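Local structure of putative phosphatase (Bacteroides thetaiotaomicron, 3KYA) at residues 116-121 / 464-469; 313-318 / 324-329; 393-398 / 402-407; 460-463 / 468-471. The protein is probably a phosphatase, as yet only a tentative assignment, and binds zinc ions, joining an IPT/TIG domain to a six-bladed beta-propeller. All coordinates share one frame; numbering follows the deposited sequence. Where two conformers were deposited one is given.

Interaction 1: 116-121 / 464-469; sequences NRDDQG and VGHTIR
D118 and H466 meet where the loop leading from the closing strand of the last propeller blade into the first blade passes the turn of a hairpin. H466 occupies a G1 beta bulge in that hairpin, sharing D462 as opposite residue with T467, and its imidazole reaches out toward the loop. Two polar groups come to the edge of the ring near its plane. OD1 of D118 lies 3.3 Å from CD2 of H466, with the carboxylate turned 27° from the imidazole plane, and NE2 of Q120 lies 3.7 Å from the same CD2. The carboxylate gets there because chi1 of D118, at -170°, swings CG to the side opposite its own backbone nitrogen. Q120 steadies it: NE2 donates to OD1 of D118 over 3.0 Å in an almost straight bond (175°), with OD1 lying in the amide plane. At the other end of that amide OE1 takes a hydrogen bond from the backbone N of N115, which fixes its flip. A leucine in place of D118 would probably leave NE2 of Q120 without its acceptor and put a greasy branch against the polar edge of the imidazole. Further out, R114 forms a long, weak ion pair with OD2 of D118 and donates through NH1 to the carbonyl of V464. On the hairpin side the ring is oriented by a hydrogen bond between ND1 of H466 and the carbonyl of Q463, and O of V464 sits 3.2 Å above one face of the imidazole, displaced toward its rim.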
loop_
_atom_site.group_PDB
_atom_site.type_symbol
_atom_site.label_atom_id
_atom_site.label_comp_id
_atom_site.label_asym_id
_atom_site.label_seq_id
_atom_site.Cartn_x
_atom_site.Cartn_y
_atom_site.Cartn_z
ATOM N N ASN A 116 -1.498 10.927 -38.184
ATOM C CA ASN A 116 -2.514 9.898 -38.478
ATOM C C ASN A 116 -2.071 8.832 -39.476
ATOM O O ASN A 116 -2.580 7.712 -39.435
ATOM C CB ASN A 116 -3.847 10.523 -38.927
ATOM C CG ASN A 116 -3.676 11.499 -40.057
ATOM O OD1 ASN A 116 -2.824 12.384 -39.987
ATOM N ND2 ASN A 116 -4.491 11.364 -41.099
ATOM N N ARG A 117 -1.134 9.165 -40.364
ATOM C CA ARG A 117 -0.630 8.182 -41.333
ATOM C C ARG A 117 0.651 7.508 -40.823
ATOM O O ARG A 117 1.165 6.586 -41.459
ATOM C CB ARG A 117 -0.381 8.830 -42.703
ATOM C CG ARG A 117 -1.635 9.403 -43.383
ATOM C CD ARG A 117 -1.307 10.036 -44.741
ATOM N NE ARG A 117 -2.407 10.847 -45.268
ATOM C CZ ARG A 117 -2.473 12.175 -45.180
ATOM N NH1 ARG A 117 -1.497 12.860 -44.602
ATOM N NH2 ARG A 117 -3.514 12.823 -45.685
ATOM N N ASP A 118 1.143 7.949 -39.663
ATOM C CA ASP A 118 2.396 7.449 -39.066
ATOM C C ASP A 118 3.505 7.532 -40.117
ATOM O O ASP A 118 4.322 6.622 -40.224
ATOM C CB ASP A 118 2.255 6.017 -38.520
ATOM C CG ASP A 118 3.469 5.564 -37.681
ATOM O OD1 ASP A 118 4.250 6.424 -37.223
ATOM O OD2 ASP A 118 3.627 4.336 -37.442
ATOM N N ASP A 119 3.543 8.636 -40.877
ATOM C CA ASP A 119 4.550 8.787 -41.944
ATOM C C ASP A 119 5.537 9.936 -41.731
ATOM O O ASP A 119 6.235 10.313 -42.664
ATOM C CB ASP A 119 3.870 8.884 -43.332
ATOM C CG ASP A 119 3.053 10.159 -43.530
ATOM O OD1 ASP A 119 3.183 11.117 -42.741
ATOM O OD2 ASP A 119 2.269 10.200 -44.509
ATOM N N GLN A 120 5.602 10.470 -40.510
ATOM C CA GLN A 120 6.517 11.556 -40.178
ATOM C C GLN A 120 7.997 11.165 -40.264
ATOM O O GLN A 120 8.847 12.038 -40.452
ATOM C CB GLN A 120 6.222 12.149 -38.782
ATOM C CG GLN A 120 6.410 11.198 -37.601
ATOM C CD GLN A 120 5.446 10.041 -37.620
ATOM O OE1 GLN A 120 4.290 10.194 -38.019
ATOM N NE2 GLN A 120 5.908 8.871 -37.182
ATOM N N GLY A 121 8.300 9.879 -40.094
ATOM C CA GLY A 121 9.672 9.375 -40.195
ATOM C C GLY A 121 10.589 9.883 -39.090
ATOM O O GLY A 121 10.164 10.053 -37.943
ATOM N N VAL A 464 6.431 2.968 -29.333
ATOM C CA VAL A 464 5.374 2.912 -30.358
ATOM C C VAL A 464 4.595 4.240 -30.489
ATOM O O VAL A 464 4.111 4.575 -31.560
ATOM C CB VAL A 464 4.505 1.622 -30.190
ATOM C CG1 VAL A 464 3.258 1.653 -31.069
ATOM C CG2 VAL A 464 5.359 0.379 -30.531
ATOM N N GLY A 465 4.546 5.034 -29.426
ATOM C CA GLY A 465 4.022 6.394 -29.552
ATOM C C GLY A 465 5.012 7.284 -30.318
ATOM O O GLY A 465 4.651 8.360 -30.832
ATOM N N HIS A 466 6.262 6.817 -30.417
ATOM C CA HIS A 466 7.365 7.536 -31.082
ATOM C C HIS A 466 7.664 8.880 -30.400
ATOM O O HIS A 466 7.993 9.894 -31.059
ATOM C CB HIS A 466 7.112 7.745 -32.576
ATOM C CG HIS A 466 6.707 6.496 -33.307
ATOM N ND1 HIS A 466 7.051 5.232 -32.875
ATOM C CD2 HIS A 466 6.068 6.327 -34.492
ATOM C CE1 HIS A 466 6.575 4.336 -33.724
ATOM N NE2 HIS A 466 5.984 4.975 -34.720
ATOM N N THR A 467 7.592 8.857 -29.074
ATOM C CA THR A 467 7.781 10.043 -28.250
ATOM C C THR A 467 8.652 9.815 -27.015
ATOM O O THR A 467 8.856 8.669 -26.546
ATOM C CB THR A 467 6.421 10.542 -27.701
ATOM O OG1 THR A 467 5.711 9.441 -27.107
ATOM C CG2 THR A 467 5.548 11.134 -28.810
ATOM N N ILE A 468 9.181 10.927 -26.516
ATOM C CA ILE A 468 9.818 10.965 -25.218
ATOM C C ILE A 468 8.776 11.643 -24.330
ATOM O O ILE A 468 8.319 12.757 -24.642
ATOM C CB ILE A 468 11.120 11.765 -25.186
ATOM C CG1 ILE A 468 12.163 11.195 -26.161
ATOM C CG2 ILE A 468 11.662 11.795 -23.771
ATOM C CD1 ILE A 468 12.560 9.724 -25.917
ATOM N N ARG A 469 8.377 10.952 -23.258
ATOM C CA ARG A 469 7.387 11.428 -22.303
ATOM C C ARG A 469 8.094 11.831 -21.012
ATOM O O ARG A 469 9.240 11.443 -20.775
ATOM C CB ARG A 469 6.362 10.341 -21.974
ATOM C CG ARG A 469 5.735 9.645 -23.158
ATOM C CD ARG A 469 4.800 10.523 -23.934
ATOM N NE ARG A 469 3.568 10.843 -23.215
ATOM C CZ ARG A 469 2.507 10.044 -23.120
ATOM N NH1 ARG A 469 2.504 8.830 -23.669
ATOM N NH2 ARG A 469 1.429 10.468 -22.466
#

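Interaction 2: 313-318 / 324-329; sequences FQIFIH and AYFGVI
Early in the second strand of this antiparallel hairpin, which makes the first two strands of a propeller blade, A324 sets its CB against CG1 of I317, 4.0 Å away, with CG2 of I315 nearby. Y325 follows in a hydrogen-bonded pair with F316: its N gives to O of F316 at 2.8 Å and its O accepts from N of F316 at 2.9 Å. The tyrosine ring itself stacks on F352 of the same blade and meets F393 of the next blade edge-to-face. F326 returns to the side of A324, where the edge of its ring touches I315, CE1 to CG2 at 3.6 Å. The F313 ring lies beside it, pointing the same way, with the centroids 6.0 Å apart and the planes inclined by 36°. N of G327 gives to O of Q314 at 2.9 Å, and N of Q314 returns a longer bond to O of G327. The F316 ring approaches G327 obliquely, CE2 to N at 4.2 Å. V328 then brings CG2 to within 4.3 Å of CB of F313, and I329 touches the aliphatic part of Q314, whose amide is held by N250 and R143. Backbone bonds thus fix the strand register, while apolar side-chain contacts join the face carrying F313, I315 and I317 with A324, F326 and V328.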
loop_
_atom_site.group_PDB
_atom_site.type_symbol
_atom_site.label_atom_id
_atom_site.label_comp_id
_atom_site.label_asym_id
_atom_site.label_seq_id
_atom_site.Cartn_x
_atom_site.Cartn_y
_atom_site.Cartn_z
ATOM N N PHE A 313 18.415 -10.422 -21.145
ATOM C CA PHE A 313 18.281 -9.616 -19.921
ATOM C C PHE A 313 19.292 -8.505 -19.741
ATOM O O PHE A 313 20.375 -8.530 -20.322
ATOM C CB PHE A 313 18.333 -10.524 -18.667
ATOM C CG PHE A 313 19.673 -11.177 -18.416
ATOM C CD1 PHE A 313 19.997 -12.399 -19.007
ATOM C CD2 PHE A 313 20.600 -10.593 -17.562
ATOM C CE1 PHE A 313 21.227 -13.008 -18.766
ATOM C CE2 PHE A 313 21.840 -11.201 -17.315
ATOM C CZ PHE A 313 22.150 -12.407 -17.926
ATOM N N GLN A 314 18.908 -7.542 -18.900
ATOM C CA GLN A 314 19.765 -6.439 -18.505
ATOM C C GLN A 314 19.931 -6.421 -16.983
ATOM O O GLN A 314 19.141 -7.031 -16.246
ATOM C CB GLN A 314 19.237 -5.097 -19.029
ATOM C CG GLN A 314 19.263 -5.050 -20.532
ATOM C CD GLN A 314 19.010 -3.677 -21.094
ATOM O OE1 GLN A 314 18.188 -2.907 -20.577
ATOM N NE2 GLN A 314 19.723 -3.355 -22.170
ATOM N N ILE A 315 20.986 -5.736 -16.539
ATOM C CA ILE A 315 21.386 -5.679 -15.139
ATOM C C ILE A 315 21.208 -4.262 -14.600
ATOM O O ILE A 315 21.767 -3.297 -15.161
ATOM C CB ILE A 315 22.863 -6.104 -14.993
ATOM C CG1 ILE A 315 23.091 -7.491 -15.621
ATOM C CG2 ILE A 315 23.306 -6.096 -13.534
ATOM C CD1 ILE A 315 24.575 -7.879 -15.721
ATOM N N PHE A 316 20.442 -4.147 -13.520
ATOM C CA PHE A 316 20.159 -2.862 -12.864
ATOM C C PHE A 316 20.665 -2.942 -11.434
ATOM O O PHE A 316 20.134 -3.711 -10.610
ATOM C CB PHE A 316 18.655 -2.543 -12.917
ATOM C CG PHE A 316 18.075 -2.670 -14.293
ATOM C CD1 PHE A 316 18.299 -1.690 -15.251
ATOM C CD2 PHE A 316 17.313 -3.780 -14.642
ATOM C CE1 PHE A 316 17.803 -1.823 -16.526
ATOM C CE2 PHE A 316 16.790 -3.905 -15.922
ATOM C CZ PHE A 316 17.035 -2.926 -16.868
ATOM N N ILE A 317 21.711 -2.171 -11.140
ATOM C CA ILE A 317 22.371 -2.232 -9.828
ATOM C C ILE A 317 21.878 -1.120 -8.894
ATOM O O ILE A 317 21.753 0.031 -9.302
ATOM C CB ILE A 317 23.905 -2.170 -9.971
ATOM C CG1 ILE A 317 24.392 -3.255 -10.949
ATOM C CG2 ILE A 317 24.590 -2.315 -8.605
ATOM C CD1 ILE A 317 25.894 -3.169 -11.296
ATOM N N HIS A 318 21.596 -1.499 -7.652
ATOM C CA HIS A 318 21.143 -0.594 -6.606
ATOM C C HIS A 318 22.218 0.488 -6.378
ATOM O O HIS A 318 23.417 0.197 -6.486
ATOM C CB HIS A 318 20.896 -1.414 -5.337
ATOM C CG HIS A 318 20.242 -0.666 -4.224
ATOM N ND1 HIS A 318 20.950 0.022 -3.264
ATOM C CD2 HIS A 318 18.934 -0.517 -3.906
ATOM C CE1 HIS A 318 20.107 0.560 -2.399
ATOM N NE2 HIS A 318 18.876 0.240 -2.760
ATOM N N ALA A 324 21.510 -6.217 -7.104
ATOM C CA ALA A 324 21.063 -5.899 -8.453
ATOM C C ALA A 324 19.832 -6.700 -8.838
ATOM O O ALA A 324 19.591 -7.787 -8.300
ATOM C CB ALA A 324 22.168 -6.183 -9.454
ATOM N N TYR A 325 19.047 -6.143 -9.754
ATOM C CA TYR A 325 17.933 -6.858 -10.347
ATOM C C TYR A 325 18.299 -7.197 -11.795
ATOM O O TYR A 325 18.860 -6.365 -12.512
ATOM C CB TYR A 325 16.630 -6.046 -10.331
ATOM C CG TYR A 325 16.079 -5.684 -8.970
ATOM C CD1 TYR A 325 16.278 -6.499 -7.859
ATOM C CD2 TYR A 325 15.261 -4.577 -8.816
ATOM C CE1 TYR A 325 15.740 -6.175 -6.633
ATOM C CE2 TYR A 325 14.713 -4.251 -7.585
ATOM C CZ TYR A 325 14.951 -5.048 -6.502
ATOM O OH TYR A 325 14.409 -4.709 -5.284
ATOM N N PHE A 326 18.009 -8.423 -12.220
ATOM C CA PHE A 326 18.227 -8.825 -13.601
ATOM C C PHE A 326 16.849 -8.903 -14.257
ATOM O O PHE A 326 16.029 -9.752 -13.885
ATOM C CB PHE A 326 18.946 -10.181 -13.732
ATOM C CG PHE A 326 20.275 -10.265 -13.020
ATOM C CD1 PHE A 326 21.061 -9.147 -12.815
ATOM C CD2 PHE A 326 20.782 -11.487 -12.646
ATOM C CE1 PHE A 326 22.304 -9.249 -12.189
ATOM C CE2 PHE A 326 22.032 -11.584 -12.029
ATOM C CZ PHE A 326 22.777 -10.460 -11.799
ATOM N N GLY A 327 16.591 -8.017 -15.218
ATOM C CA GLY A 327 15.307 -7.978 -15.912
ATOM C C GLY A 327 15.321 -8.878 -17.133
ATOM O O GLY A 327 15.988 -8.559 -18.126
ATOM N N VAL A 328 14.592 -9.992 -17.058
ATOM C CA VAL A 328 14.531 -10.980 -18.146
ATOM C C VAL A 328 13.428 -10.543 -19.109
ATOM O O VAL A 328 12.256 -10.854 -18.943
ATOM C CB VAL A 328 14.342 -12.421 -17.611
ATOM C CG1 VAL A 328 14.505 -13.432 -18.732
ATOM C CG2 VAL A 328 15.358 -12.721 -16.515
ATOM N N ILE A 329 13.845 -9.751 -20.097
ATOM C CA ILE A 329 12.975 -9.148 -21.101
ATOM C C ILE A 329 12.074 -10.140 -21.831
ATOM O O ILE A 329 10.864 -9.919 -21.950
ATOM C CB ILE A 329 13.851 -8.410 -22.166
ATOM C CG1 ILE A 329 14.660 -7.280 -21.525
ATOM C CG2 ILE A 329 12.994 -7.875 -23.317
ATOM C CD1 ILE A 329 15.822 -6.785 -22.436
#

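Interaction 3: 393-398 / 402-407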
loop_
_atom_site.group_PDB
_atom_site.type_symbol
_atom_site.label_atom_id
_atom_site.label_comp_id
_atom_site.label_asym_id
_atom_site.label_seq_id
_atom_site.Cartn_x
_atom_site.Cartn_y
_atom_site.Cartn_z
ATOM N N PHE A 393 12.076 0.671 -6.856
ATOM C CA PHE A 393 12.505 0.401 -8.223
ATOM C C PHE A 393 11.309 0.595 -9.163
ATOM O O PHE A 393 10.195 0.162 -8.850
ATOM C CB PHE A 393 13.035 -1.026 -8.279
ATOM C CG PHE A 393 13.528 -1.465 -9.633
ATOM C CD1 PHE A 393 14.775 -1.064 -10.100
ATOM C CD2 PHE A 393 12.773 -2.317 -10.411
ATOM C CE1 PHE A 393 15.256 -1.497 -11.352
ATOM C CE2 PHE A 393 13.242 -2.751 -11.663
ATOM C CZ PHE A 393 14.491 -2.333 -12.123
ATOM N N TYR A 394 11.536 1.278 -10.279
ATOM C CA TYR A 394 10.506 1.580 -11.265
ATOM C C TYR A 394 10.984 1.066 -12.610
ATOM O O TYR A 394 12.159 1.226 -12.925
ATOM C CB TYR A 394 10.266 3.085 -11.366
ATOM C CG TYR A 394 9.619 3.671 -10.136
ATOM C CD1 TYR A 394 10.358 3.939 -8.992
ATOM C CD2 TYR A 394 8.264 3.962 -10.123
ATOM C CE1 TYR A 394 9.758 4.494 -7.861
ATOM C CE2 TYR A 394 7.658 4.500 -9.005
ATOM C CZ TYR A 394 8.397 4.755 -7.878
ATOM O OH TYR A 394 7.764 5.290 -6.775
ATOM N N PHE A 395 10.101 0.435 -13.383
ATOM C CA PHE A 395 10.491 -0.084 -14.700
ATOM C C PHE A 395 9.360 0.031 -15.703
ATOM O O PHE A 395 8.181 0.067 -15.330
ATOM C CB PHE A 395 10.989 -1.537 -14.608
ATOM C CG PHE A 395 9.899 -2.565 -14.391
ATOM C CD1 PHE A 395 9.490 -2.940 -13.104
ATOM C CD2 PHE A 395 9.294 -3.177 -15.480
ATOM C CE1 PHE A 395 8.488 -3.900 -12.925
ATOM C CE2 PHE A 395 8.306 -4.134 -15.305
ATOM C CZ PHE A 395 7.903 -4.493 -14.015
ATOM N N VAL A 396 9.722 0.135 -16.979
ATOM C CA VAL A 396 8.728 0.191 -18.039
ATOM C C VAL A 396 8.397 -1.259 -18.445
ATOM O O VAL A 396 9.288 -2.029 -18.785
ATOM C CB VAL A 396 9.155 1.105 -19.235
ATOM C CG1 VAL A 396 8.978 2.578 -18.833
ATOM C CG2 VAL A 396 10.599 0.801 -19.770
ATOM N N ASP A 397 7.109 -1.595 -18.349
ATOM C CA ASP A 397 6.555 -2.938 -18.632
ATOM C C ASP A 397 6.000 -2.798 -20.035
ATOM O O ASP A 397 4.865 -2.370 -20.228
ATOM C CB ASP A 397 5.498 -3.244 -17.591
ATOM C CG ASP A 397 5.004 -4.681 -17.635
ATOM O OD1 ASP A 397 5.625 -5.517 -18.337
ATOM O OD2 ASP A 397 3.998 -4.952 -16.944
ATOM N N ARG A 398 6.811 -3.176 -21.016
ATOM C CA ARG A 398 6.559 -2.771 -22.415
ATOM C C ARG A 398 5.195 -3.089 -22.989
ATOM O O ARG A 398 4.522 -2.182 -23.480
ATOM C CB ARG A 398 7.669 -3.266 -23.376
ATOM C CG ARG A 398 7.575 -2.603 -24.749
ATOM C CD ARG A 398 8.749 -2.915 -25.698
ATOM N NE ARG A 398 8.838 -4.342 -25.989
ATOM C CZ ARG A 398 8.171 -4.988 -26.942
ATOM N NH1 ARG A 398 7.315 -4.367 -27.748
ATOM N NH2 ARG A 398 8.363 -6.297 -27.087
ATOM N N CYS A 402 2.844 0.678 -19.425
ATOM C CA CYS A 402 2.897 1.410 -18.165
ATOM C C CYS A 402 4.253 1.338 -17.459
ATOM O O CYS A 402 5.134 0.560 -17.831
ATOM C CB CYS A 402 1.806 0.873 -17.238
ATOM S SG CYS A 402 2.015 -0.871 -16.774
ATOM N N VAL A 403 4.396 2.198 -16.458
ATOM C CA VAL A 403 5.527 2.192 -15.549
ATOM C C VAL A 403 5.038 1.466 -14.287
ATOM O O VAL A 403 3.982 1.827 -13.734
ATOM C CB VAL A 403 5.983 3.614 -15.172
ATOM C CG1 VAL A 403 7.133 3.561 -14.164
ATOM C CG2 VAL A 403 6.399 4.428 -16.427
ATOM N N ARG A 404 5.757 0.429 -13.864
ATOM C CA ARG A 404 5.436 -0.323 -12.633
ATOM C C ARG A 404 6.452 0.041 -11.541
ATOM O O ARG A 404 7.567 0.511 -11.839
ATOM C CB ARG A 404 5.497 -1.847 -12.845
ATOM C CG ARG A 404 4.793 -2.437 -14.055
ATOM C CD ARG A 404 3.288 -2.630 -13.933
ATOM N NE ARG A 404 2.850 -3.648 -12.967
ATOM C CZ ARG A 404 2.784 -4.966 -13.194
ATOM N NH1 ARG A 404 3.183 -5.492 -14.347
ATOM N NH2 ARG A 404 2.338 -5.782 -12.229
ATOM N N LYS A 405 6.062 -0.188 -10.288
ATOM C CA LYS A 405 6.876 0.066 -9.111
ATOM C C LYS A 405 7.073 -1.248 -8.355
ATOM O O LYS A 405 6.139 -2.043 -8.247
ATOM C CB LYS A 405 6.177 1.073 -8.188
ATOM C CG LYS A 405 6.912 1.375 -6.883
ATOM C CD LYS A 405 6.075 2.288 -5.998
ATOM C CE LYS A 405 6.606 2.375 -4.594
ATOM N NZ LYS A 405 5.663 3.123 -3.690
ATOM N N VAL A 406 8.289 -1.464 -7.859
ATOM C CA VAL A 406 8.654 -2.653 -7.099
ATOM C C VAL A 406 9.319 -2.224 -5.794
ATOM O O VAL A 406 10.386 -1.588 -5.814
ATOM C CB VAL A 406 9.647 -3.590 -7.877
ATOM C CG1 VAL A 406 9.934 -4.867 -7.067
ATOM C CG2 VAL A 406 9.103 -3.966 -9.272
ATOM N N THR A 407 8.696 -2.553 -4.663
ATOM C CA THR A 407 9.284 -2.250 -3.371
ATOM C C THR A 407 10.384 -3.280 -3.099
ATOM O O THR A 407 10.410 -4.332 -3.729
ATOM C CB THR A 407 8.243 -2.267 -2.228
ATOM O OG1 THR A 407 7.687 -3.581 -2.086
ATOM C CG2 THR A 407 7.133 -1.252 -2.496
HETATM O O HOH W 1 5.349 5.764 -5.549
#
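The Y394 ring carries the K405 chain over one face, CG 4.1 Å from the centroid, and has CG1 of V403 at its edge. Fully extended, K405 runs alongside the phenol, and one water bridges the two ends, 2.7 Å from OH of Y394 and accepting from NZ of K405. An alanine at Y394 is likely to strip the lysine methylenes of their support and cost that water a partner. On the opposite side of the sheet, CB of R404 lies over one face of the F395 ring, 4.0 Å from the centroid, while CG2 of V406 meets the ring edge at CE1, 3.7 Å away. The bent R404 chain curls back to D397: NH1 reaches OD2 at 2.8 Å in a salt bridge that lies in the guanidinium plane but comes from above the carboxylate plane. R404 also pairs with D363, and N400 gives D397 OD2 a second hydrogen bond. Beneath these side chains runs a regular antiparallel ladder, as in R404 N to F395 O at 2.9 Å. The hairpin forms the two middle strands of a propeller blade, between strands 374-381 and 412-415, and V396 packs on strand 446-452 of the next blade.

Interaction 4: 460-463 / 468-471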
loop_
_atom_site.group_PDB
_atom_site.type_symbol
_atom_site.label_atom_id
_atom_site.label_comp_id
_atom_site.label_asym_id
_atom_site.label_seq_id
_atom_site.Cartn_x
_atom_site.Cartn_y
_atom_site.Cartn_z
ATOM N N VAL A 460 10.694 9.024 -20.211
ATOM C CA VAL A 460 10.266 7.727 -20.673
ATOM C C VAL A 460 10.339 7.651 -22.186
ATOM O O VAL A 460 9.880 8.565 -22.856
ATOM C CB VAL A 460 8.797 7.495 -20.291
ATOM C CG1 VAL A 460 8.354 6.100 -20.722
ATOM C CG2 VAL A 460 8.581 7.727 -18.776
ATOM N N HIS A 461 10.884 6.564 -22.729
ATOM C CA HIS A 461 10.888 6.366 -24.163
ATOM C C HIS A 461 9.688 5.513 -24.558
ATOM O O HIS A 461 9.653 4.300 -24.281
ATOM C CB HIS A 461 12.191 5.734 -24.650
ATOM C CG HIS A 461 12.188 5.417 -26.110
ATOM N ND1 HIS A 461 12.775 4.278 -26.631
ATOM C CD2 HIS A 461 11.591 6.044 -27.153
ATOM C CE1 HIS A 461 12.594 4.259 -27.940
ATOM N NE2 HIS A 461 11.863 5.306 -28.281
ATOM N N ASP A 462 8.704 6.165 -25.184
ATOM C CA ASP A 462 7.469 5.525 -25.633
ATOM C C ASP A 462 7.742 5.144 -27.101
ATOM O O ASP A 462 7.544 5.926 -28.030
ATOM C CB ASP A 462 6.308 6.491 -25.438
ATOM C CG ASP A 462 4.948 5.862 -25.655
ATOM O OD1 ASP A 462 4.836 4.889 -26.418
ATOM O OD2 ASP A 462 3.972 6.399 -25.084
ATOM N N GLN A 463 8.270 3.935 -27.247
ATOM C CA GLN A 463 8.704 3.401 -28.538
ATOM C C GLN A 463 7.648 3.432 -29.630
ATOM O O GLN A 463 7.945 3.860 -30.742
ATOM C CB GLN A 463 9.179 1.950 -28.382
ATOM C CG GLN A 463 9.722 1.326 -29.657
ATOM C CD GLN A 463 9.645 -0.191 -29.632
ATOM O OE1 GLN A 463 9.371 -0.792 -28.590
ATOM N NE2 GLN A 463 9.879 -0.815 -30.775
ATOM N N ILE A 468 9.181 10.927 -26.516
ATOM C CA ILE A 468 9.818 10.965 -25.218
ATOM C C ILE A 468 8.776 11.643 -24.330
ATOM O O ILE A 468 8.319 12.757 -24.642
ATOM C CB ILE A 468 11.120 11.765 -25.186
ATOM C CG1 ILE A 468 12.163 11.195 -26.161
ATOM C CG2 ILE A 468 11.662 11.795 -23.771
ATOM C CD1 ILE A 468 12.560 9.724 -25.917
ATOM N N ARG A 469 8.377 10.952 -23.258
ATOM C CA ARG A 469 7.387 11.428 -22.303
ATOM C C ARG A 469 8.094 11.831 -21.012
ATOM O O ARG A 469 9.240 11.443 -20.775
ATOM C CB ARG A 469 6.362 10.341 -21.974
ATOM C CG ARG A 469 5.735 9.645 -23.158
ATOM C CD ARG A 469 4.800 10.523 -23.934
ATOM N NE ARG A 469 3.568 10.843 -23.215
ATOM C CZ ARG A 469 2.507 10.044 -23.120
ATOM N NH1 ARG A 469 2.504 8.830 -23.669
ATOM N NH2 ARG A 469 1.429 10.468 -22.466
ATOM N N THR A 470 7.421 12.637 -20.205
ATOM C CA THR A 470 7.941 13.036 -18.915
ATOM C C THR A 470 6.952 12.650 -17.828
ATOM O O THR A 470 5.760 12.536 -18.094
ATOM C CB THR A 470 8.166 14.566 -18.813
ATOM O OG1 THR A 470 6.947 15.261 -19.098
ATOM C CG2 THR A 470 9.250 15.020 -19.784
ATOM N N ILE A 471 7.457 12.413 -16.621
ATOM C CA ILE A 471 6.600 12.276 -15.440
ATOM C C ILE A 471 7.226 13.245 -14.463
ATOM O O ILE A 471 8.375 13.058 -14.042
ATOM C CB ILE A 471 6.540 10.881 -14.848
ATOM C CG1 ILE A 471 6.117 9.877 -15.924
ATOM C CG2 ILE A 471 5.552 10.887 -13.655
ATOM C CD1 ILE A 471 6.126 8.392 -15.471
#
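V460 and R469 form an antiparallel hydrogen-bonded pair, R469 N to V460 O at 2.8 Å and V460 N to R469 O at 2.9 Å, between strands whose directions differ by 140°. Beyond that pair H461 stands opposite I468, and the isoleucine turns CD1 in toward CD2 of the imidazole, 4.0 Å off; NE2 of H461 is bonded to the carbonyl of F138. On the other face CB of V460 sits 4.1 Å from CB of R469, and CG2 of V460 touches CD1 of I471 at 4.2 Å. The two strands are the middle of the last propeller blade, and strand 105-110, coming from early in the chain, hydrogen-bonds to I468 and T470 and so closes the ring in the Velcro manner of beta-propellers. R469 folds back on itself at chi2 and chi3, both -70°, which lays its CG 3.9 Å from CB of D462. NH1 then approaches OD2 of D462 at 3.2 Å in a salt bridge whose hydrogen bond is weak, the carboxylate and guanidinium lying nearly coplanar. Stronger company for R469 comes from D434, a salt-bridge partner of NH2, and from the carbonyls of G108 and R442. D462 in turn accepts from N of G465 at OD1 and from N of R444 at OD2.

Interactions 1 and 4 share I468 and R469 on strand 467-473, and T467 O probably accepts a hydrogen bond from D462 N, 2.9 Å away. Interactions 3 and 4 are equivalent hairpins of neighbouring blades: D397 and R404 match D462 and R469 in sequence spacing and in their salt bridge. They abut through CG1 of V396 and CG1 of V460, 4.0 Å apart. Interaction 2, one blade further back, touches interaction 3 where CD2 of Y325 meets CG of F393 at 3.7 Å. A bound zinc ion lies about 11 Å from the H466 side chain, as one does from that of H461, too far for either to be a ligand; H153 and D168 do bind zinc.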